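Local coordinates for ABC transporter substrate-binding protein (Streptococcus pneumoniae, PDB 4OHN), which binds histidine in the cleft between its two lobes and probably delivers it, as a family 3 solute-binding protein, to an ABC uptake transporter, at residues V29-A34 and K242-D247; N104-V109 and L177-Y182. All coordinates share one frame; numbering follows the deposited sequence. Where two conformers were deposited one is given.

Contact 1: residues V29-A34 and K242-D247; sequences VPMGFA and KWFGED
Trp243 and Phe244 have nearly the same first torsion, with CG anti to the carbonyl carbon (chi1 -66° in Trp243), and they meet neighbouring parts of the segment 29-34. Phe33, with CG between its own N and carbonyl carbon (chi1 63°), and Trp243 reach toward each other, tip to tip. The closest atoms are Phe33 CE2 and Trp243 CZ3, 3.8 Å apart. Trp243 CZ3 lies at the edge of the Phe33 ring, near its plane. The two rings are almost perpendicular, at 89°.

Pro30 follows a cis peptide bond and sits between the two aromatic residues of the helix end. Its CB touches Trp243 CE3 at 4.0 Å. Its carbonyl O lies over one face of the indole, toward the rim. The next ring atom, Pro30 CG, meets Phe244 CE1 at 3.7 Å, the proline ring crossing the phenyl at about a right angle. The sulfur of Met31 comes to the same phenyl ring. Met31 SD is 4.0 Å from Phe244 CZ and lies at the ring edge, a Met-aromatic contact. No hydrogen bond crosses between the segments; the side chains meet by apolar and aromatic contacts. The side chain of Met31 is about 7 Å from the bound histidine.

The polar edge of the indole is satisfied by Asp46, which accepts a hydrogen bond from Trp243 NE1 and also pairs with Lys242. Gly245, with positive phi, ends the helix 235-244 just after Phe244. The contact thus joins the last turn of that helix to strand 32-34 and the turn before it. Phe43 of helix 43-53 packs against Met31, Trp243 and Phe244. Tyr185 of helix 180-189 touches Pro30 and Trp243, and Met102 of strand 102-111 touches Met31 and Phe244.

Contact 2: residues N104-V109 and L177-Y182; sequences NEQVLV and LIDRVY. With HIS (histidine), chain B.
Val107, Arg180 and Leu177 bury the most surface here. Val107 pairs with Ile178 as an antiparallel hydrogen-bonded pair. Val107 N donates to Ile178 O at 2.9 Å, and Ile178 N returns a bond to Val107 O. Val107 CG1 lies over one face of the Arg180 guanidinium and touches Arg180 CD at 3.8 Å. The arginine chain runs extended from CG to NE and crosses the valine at about a right angle. Its backbone N donates to Glu105 O at 2.8 Å, carrying the pairing into the first turn of the helix.

Leu177 has CG anti to its backbone N (chi1 -174°), which brings CD1 to 3.6 Å from Val107 O. In one of the two conformers of Leu108, its CD2 meets Leu177 CB at 4.1 Å.

Gln106 and Asp179 form an antiparallel non-hydrogen-bonded pair, and here the contact enters the ligand pocket. Asp179 OD2 accepts from the amino N of the bound histidine at 2.7 Å. Asn104 ND2 and Gln106 NE2 add weak bonds to the same oxygen, and both amides also bond to Glu206. A water donates to Gln106 OE1 and Asp179 OD1.

Strand 102-111 thus pairs with strand 175-179. Strands 196-200 and 206-212 also pair with strand 102-111, and helix 161-169 packs against Val109, Ile178 and Asp179.

How the contacts relate
From the N terminus, the chain first passes 29-34, the early half of contact 1, and later 104-109, which opens contact 2. Contact 2 closes the shorter loop when 177-182 returns to that strand. The chain then runs on to its last helix, where 242-247 closes the much longer loop of contact 1. Contact 2 therefore lies wholly within contact 1 along the sequence, and the loops do not cross. Their centres are about 14 Å apart and they touch at the start of helix 180-189. Pro30 CD packs on Val181 O at 3.6 Å. That helix links the strand pair beside the ligand to the chain's final helix.

Contact 1: residues V29-A34 and K242-D247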
loop_
_atom_site.group_PDB
_atom_site.type_symbol
_atom_site.label_atom_id
_atom_site.label_comp_id
_atom_site.label_asym_id
_atom_site.label_seq_id
_atom_site.Cartn_x
_atom_site.Cartn_y
_atom_site.Cartn_z
ATOM N N VAL A 29 6.717 -1.530 3.600
ATOM C CA VAL A 29 6.838 -2.939 3.940
ATOM C C VAL A 29 5.462 -3.548 4.151
ATOM O O VAL A 29 4.524 -2.864 4.546
ATOM C CB VAL A 29 7.656 -3.167 5.233
ATOM C CG1 VAL A 29 9.078 -2.681 5.088
ATOM C CG2 VAL A 29 7.004 -2.486 6.458
ATOM N N PRO A 30 5.310 -4.851 3.896
ATOM C CA PRO A 30 6.258 -5.755 3.257
ATOM C C PRO A 30 6.036 -5.816 1.748
ATOM O O PRO A 30 6.403 -6.813 1.126
ATOM C CB PRO A 30 5.874 -7.095 3.874
ATOM C CG PRO A 30 4.394 -7.015 3.962
ATOM C CD PRO A 30 4.058 -5.550 4.236
ATOM N N MET A 31 5.448 -4.778 1.158
ATOM C CA MET A 31 5.013 -4.862 -0.238
ATOM C C MET A 31 6.137 -4.546 -1.209
ATOM O O MET A 31 6.345 -5.271 -2.190
ATOM C CB MET A 31 3.823 -3.924 -0.462
ATOM C CG MET A 31 2.658 -4.114 0.542
ATOM S SD MET A 31 2.091 -5.835 0.728
ATOM C CE MET A 31 1.255 -6.068 -0.847
ATOM N N GLY A 32 6.864 -3.472 -0.984
ATOM C CA GLY A 32 7.979 -3.118 -1.836
ATOM C C GLY A 32 8.806 -2.085 -1.119
ATOM O O GLY A 32 8.299 -1.012 -0.801
ATOM N N PHE A 33 10.051 -2.426 -0.829
ATOM C CA PHE A 33 10.852 -1.593 0.068
ATOM C C PHE A 33 12.336 -1.808 -0.136
ATOM O O PHE A 33 12.773 -2.879 -0.603
ATOM C CB PHE A 33 10.468 -1.859 1.535
ATOM C CG PHE A 33 10.748 -3.265 1.999
ATOM C CD1 PHE A 33 11.931 -3.584 2.645
ATOM C CD2 PHE A 33 9.829 -4.289 1.802
ATOM C CE1 PHE A 33 12.176 -4.872 3.084
ATOM C CE2 PHE A 33 10.073 -5.576 2.232
ATOM C CZ PHE A 33 11.247 -5.872 2.871
ATOM N N ALA A 34 13.122 -0.792 0.194
ATOM C CA ALA A 34 14.569 -0.859 0.168
ATOM C C ALA A 34 15.047 -1.651 1.362
ATOM O O ALA A 34 14.730 -1.333 2.528
ATOM C CB ALA A 34 15.161 0.531 0.200
ATOM N N LYS A 242 5.888 -16.562 2.068
ATOM C CA LYS A 242 7.179 -15.934 2.303
ATOM C C LYS A 242 7.011 -14.642 3.092
ATOM O O LYS A 242 7.749 -14.402 4.045
ATOM C CB LYS A 242 7.871 -15.665 0.966
ATOM C CG LYS A 242 9.154 -14.864 1.057
ATOM C CD LYS A 242 9.764 -14.679 -0.314
ATOM C CE LYS A 242 10.933 -13.714 -0.283
ATOM N NZ LYS A 242 11.419 -13.455 -1.667
ATOM N N TRP A 243 6.041 -13.810 2.720
ATOM C CA TRP A 243 5.900 -12.490 3.328
ATOM C C TRP A 243 4.902 -12.428 4.488
ATOM O O TRP A 243 5.053 -11.573 5.373
ATOM C CB TRP A 243 5.549 -11.459 2.237
ATOM C CG TRP A 243 6.695 -11.299 1.292
ATOM C CD1 TRP A 243 6.811 -11.822 0.028
ATOM C CD2 TRP A 243 7.920 -10.614 1.560
ATOM N NE1 TRP A 243 8.029 -11.498 -0.507
ATOM C CE2 TRP A 243 8.733 -10.761 0.418
ATOM C CE3 TRP A 243 8.414 -9.886 2.665
ATOM C CZ2 TRP A 243 10.005 -10.206 0.340
ATOM C CZ3 TRP A 243 9.695 -9.342 2.592
ATOM C CH2 TRP A 243 10.465 -9.493 1.423
ATOM N N PHE A 244 3.908 -13.321 4.503
ATOM C CA PHE A 244 2.801 -13.238 5.466
ATOM C C PHE A 244 2.600 -14.450 6.355
ATOM O O PHE A 244 1.877 -14.367 7.341
ATOM C CB PHE A 244 1.501 -12.954 4.730
ATOM C CG PHE A 244 1.495 -11.640 4.052
ATOM C CD1 PHE A 244 1.507 -10.485 4.809
ATOM C CD2 PHE A 244 1.525 -11.538 2.683
ATOM C CE1 PHE A 244 1.517 -9.260 4.210
ATOM C CE2 PHE A 244 1.540 -10.301 2.074
ATOM C CZ PHE A 244 1.535 -9.156 2.857
ATOM N N GLY A 245 3.218 -15.571 6.015
ATOM C CA GLY A 245 3.009 -16.801 6.768
ATOM C C GLY A 245 1.589 -17.338 6.674
ATOM O O GLY A 245 1.162 -18.109 7.531
ATOM N N GLU A 246 0.861 -16.938 5.632
ATOM C CA GLU A 246 -0.520 -17.365 5.438
ATOM C C GLU A 246 -0.878 -17.140 3.986
ATOM O O GLU A 246 -0.137 -16.480 3.273
ATOM C CB GLU A 246 -1.480 -16.559 6.320
ATOM C CG GLU A 246 -1.578 -15.070 5.948
ATOM C CD GLU A 246 -2.702 -14.343 6.667
ATOM O OE1 GLU A 246 -3.761 -14.960 6.912
ATOM O OE2 GLU A 246 -2.528 -13.146 6.983
ATOM N N ASP A 247 -2.029 -17.666 3.580
ATOM C CA ASP A 247 -2.572 -17.494 2.238
ATOM C C ASP A 247 -3.506 -16.275 2.200
ATOM O O ASP A 247 -4.623 -16.318 2.725
ATOM C CB ASP A 247 -3.321 -18.781 1.862
ATOM C CG ASP A 247 -4.061 -18.684 0.545
ATOM O OD1 ASP A 247 -3.868 -17.695 -0.179
ATOM O OD2 ASP A 247 -4.829 -19.620 0.226
#

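Contact 2: residues N104-V109 and L177-Y182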
loop_
_atom_site.group_PDB
_atom_site.type_symbol
_atom_site.label_atom_id
_atom_site.label_comp_id
_atom_site.label_asym_id
_atom_site.label_seq_id
_atom_site.Cartn_x
_atom_site.Cartn_y
_atom_site.Cartn_z
ATOM N N ASN A 104 -6.930 -5.618 3.021
ATOM C CA ASN A 104 -6.168 -4.787 3.934
ATOM C C ASN A 104 -7.137 -4.013 4.799
ATOM O O ASN A 104 -8.309 -3.862 4.443
ATOM C CB ASN A 104 -5.284 -3.838 3.132
ATOM C CG ASN A 104 -4.438 -2.926 4.004
ATOM O OD1 ASN A 104 -3.681 -3.383 4.903
ATOM N ND2 ASN A 104 -4.634 -1.621 3.805
ATOM N N GLU A 105 -6.665 -3.565 5.951
ATOM C CA GLU A 105 -7.463 -2.747 6.849
ATOM C C GLU A 105 -6.623 -1.606 7.349
ATOM O O GLU A 105 -5.416 -1.734 7.478
ATOM C CB GLU A 105 -7.970 -3.552 8.045
ATOM C CG GLU A 105 -8.892 -4.720 7.674
ATOM C CD GLU A 105 -8.149 -5.945 7.139
ATOM O OE1 GLU A 105 -7.138 -6.363 7.748
ATOM O OE2 GLU A 105 -8.584 -6.504 6.109
ATOM N N GLN A 106 -7.261 -0.472 7.568
ATOM C CA GLN A 106 -6.633 0.655 8.236
ATOM C C GLN A 106 -6.770 0.470 9.740
ATOM O O GLN A 106 -7.850 0.151 10.271
ATOM C CB GLN A 106 -7.237 1.968 7.762
ATOM C CG GLN A 106 -7.077 2.221 6.254
ATOM C CD GLN A 106 -5.642 2.452 5.846
ATOM O OE1 GLN A 106 -4.889 3.149 6.529
ATOM N NE2 GLN A 106 -5.241 1.851 4.737
ATOM N N VAL A 107 -5.660 0.601 10.430
ATOM C CA VAL A 107 -5.626 0.435 11.882
ATOM C C VAL A 107 -5.016 1.673 12.517
ATOM O O VAL A 107 -4.330 2.480 11.874
ATOM C CB VAL A 107 -4.798 -0.804 12.323
ATOM C CG1 VAL A 107 -5.516 -2.117 11.933
ATOM C CG2 VAL A 107 -3.405 -0.781 11.768
ATOM N N LEU A 108 -5.310 1.871 13.800
ATOM C CA LEU A 108 -4.535 2.755 14.639
ATOM C C LEU A 108 -3.455 1.988 15.353
ATOM O O LEU A 108 -3.658 0.840 15.801
ATOM C CB LEU A 108 -5.401 3.448 15.681
ATOM C CG LEU A 108 -6.233 4.646 15.263
ATOM C CD1 LEU A 108 -6.891 5.264 16.482
ATOM C CD2 LEU A 108 -5.374 5.666 14.520
ATOM N N VAL A 109 -2.309 2.639 15.455
ATOM C CA VAL A 109 -1.191 2.146 16.258
ATOM C C VAL A 109 -0.908 3.186 17.352
ATOM O O VAL A 109 -0.756 4.374 17.064
ATOM C CB VAL A 109 0.067 1.875 15.414
ATOM C CG1 VAL A 109 1.215 1.371 16.281
ATOM C CG2 VAL A 109 -0.242 0.844 14.330
ATOM N N LEU A 177 -2.567 6.407 12.054
ATOM C CA LEU A 177 -3.468 5.685 11.155
ATOM C C LEU A 177 -2.644 5.086 10.023
ATOM O O LEU A 177 -1.984 5.824 9.290
ATOM C CB LEU A 177 -4.525 6.651 10.621
ATOM C CG LEU A 177 -5.654 6.064 9.764
ATOM C CD1 LEU A 177 -6.466 5.048 10.563
ATOM C CD2 LEU A 177 -6.549 7.178 9.244
ATOM N N ILE A 178 -2.672 3.779 9.874
ATOM C CA ILE A 178 -1.725 3.068 9.020
ATOM C C ILE A 178 -2.290 1.729 8.552
ATOM O O ILE A 178 -3.135 1.125 9.208
ATOM C CB ILE A 178 -0.381 2.889 9.782
ATOM C CG1 ILE A 178 0.694 2.209 8.923
ATOM C CG2 ILE A 178 -0.592 2.147 11.084
ATOM C CD1 ILE A 178 2.085 2.261 9.555
ATOM N N ASP A 179 -1.833 1.246 7.406
ATOM C CA ASP A 179 -2.207 -0.065 6.918
ATOM C C ASP A 179 -1.794 -1.173 7.875
ATOM O O ASP A 179 -0.657 -1.217 8.332
ATOM C CB ASP A 179 -1.551 -0.316 5.549
ATOM C CG ASP A 179 -1.867 0.761 4.566
ATOM O OD1 ASP A 179 -1.395 1.887 4.754
ATOM O OD2 ASP A 179 -2.592 0.467 3.601
ATOM N N ARG A 180 -2.701 -2.111 8.143
ATOM C CA ARG A 180 -2.408 -3.227 9.027
ATOM C C ARG A 180 -1.252 -4.070 8.506
ATOM O O ARG A 180 -0.421 -4.516 9.274
ATOM C CB ARG A 180 -3.656 -4.076 9.258
ATOM C CG ARG A 180 -3.540 -5.063 10.431
ATOM C CD ARG A 180 -4.920 -5.656 10.761
ATOM N NE ARG A 180 -5.049 -6.096 12.144
ATOM C CZ ARG A 180 -6.213 -6.339 12.740
ATOM N NH1 ARG A 180 -7.346 -6.170 12.077
ATOM N NH2 ARG A 180 -6.248 -6.744 14.000
ATOM N N VAL A 181 -1.170 -4.304 7.196
ATOM C CA VAL A 181 -0.083 -5.148 6.697
ATOM C C VAL A 181 1.264 -4.529 6.997
ATOM O O VAL A 181 2.217 -5.218 7.319
ATOM C CB VAL A 181 -0.147 -5.455 5.179
ATOM C CG1 VAL A 181 -1.429 -6.198 4.836
ATOM C CG2 VAL A 181 0.035 -4.184 4.331
ATOM N N TYR A 182 1.347 -3.213 6.894
ATOM C CA TYR A 182 2.602 -2.554 7.217
ATOM C C TYR A 182 2.898 -2.661 8.708
ATOM O O TYR A 182 3.986 -3.069 9.107
ATOM C CB TYR A 182 2.544 -1.096 6.752
ATOM C CG TYR A 182 3.804 -0.283 6.959
ATOM C CD1 TYR A 182 4.467 0.308 5.907
ATOM C CD2 TYR A 182 4.342 -0.100 8.209
ATOM C CE1 TYR A 182 5.627 1.054 6.126
ATOM C CE2 TYR A 182 5.455 0.605 8.406
ATOM C CZ TYR A 182 6.099 1.174 7.389
ATOM O OH TYR A 182 7.256 1.906 7.680
HETATM N N HIS B . -2.500 1.491 1.111
HETATM C CA HIS B . -2.217 2.943 1.224
HETATM C C HIS B . -2.431 3.638 -0.102
HETATM O O HIS B . -2.749 2.958 -1.104
HETATM C CB HIS B . -0.827 3.229 1.840
HETATM C CG HIS B . 0.367 3.057 0.948
HETATM N ND1 HIS B . 1.462 3.900 1.052
HETATM C CD2 HIS B . 0.706 2.122 0.026
HETATM C CE1 HIS B . 2.400 3.506 0.213
HETATM N NE2 HIS B . 1.971 2.425 -0.418
HETATM O OXT HIS B . -2.290 4.879 -0.124
HETATM O O HOH W 1 -3.047 4.201 4.754
#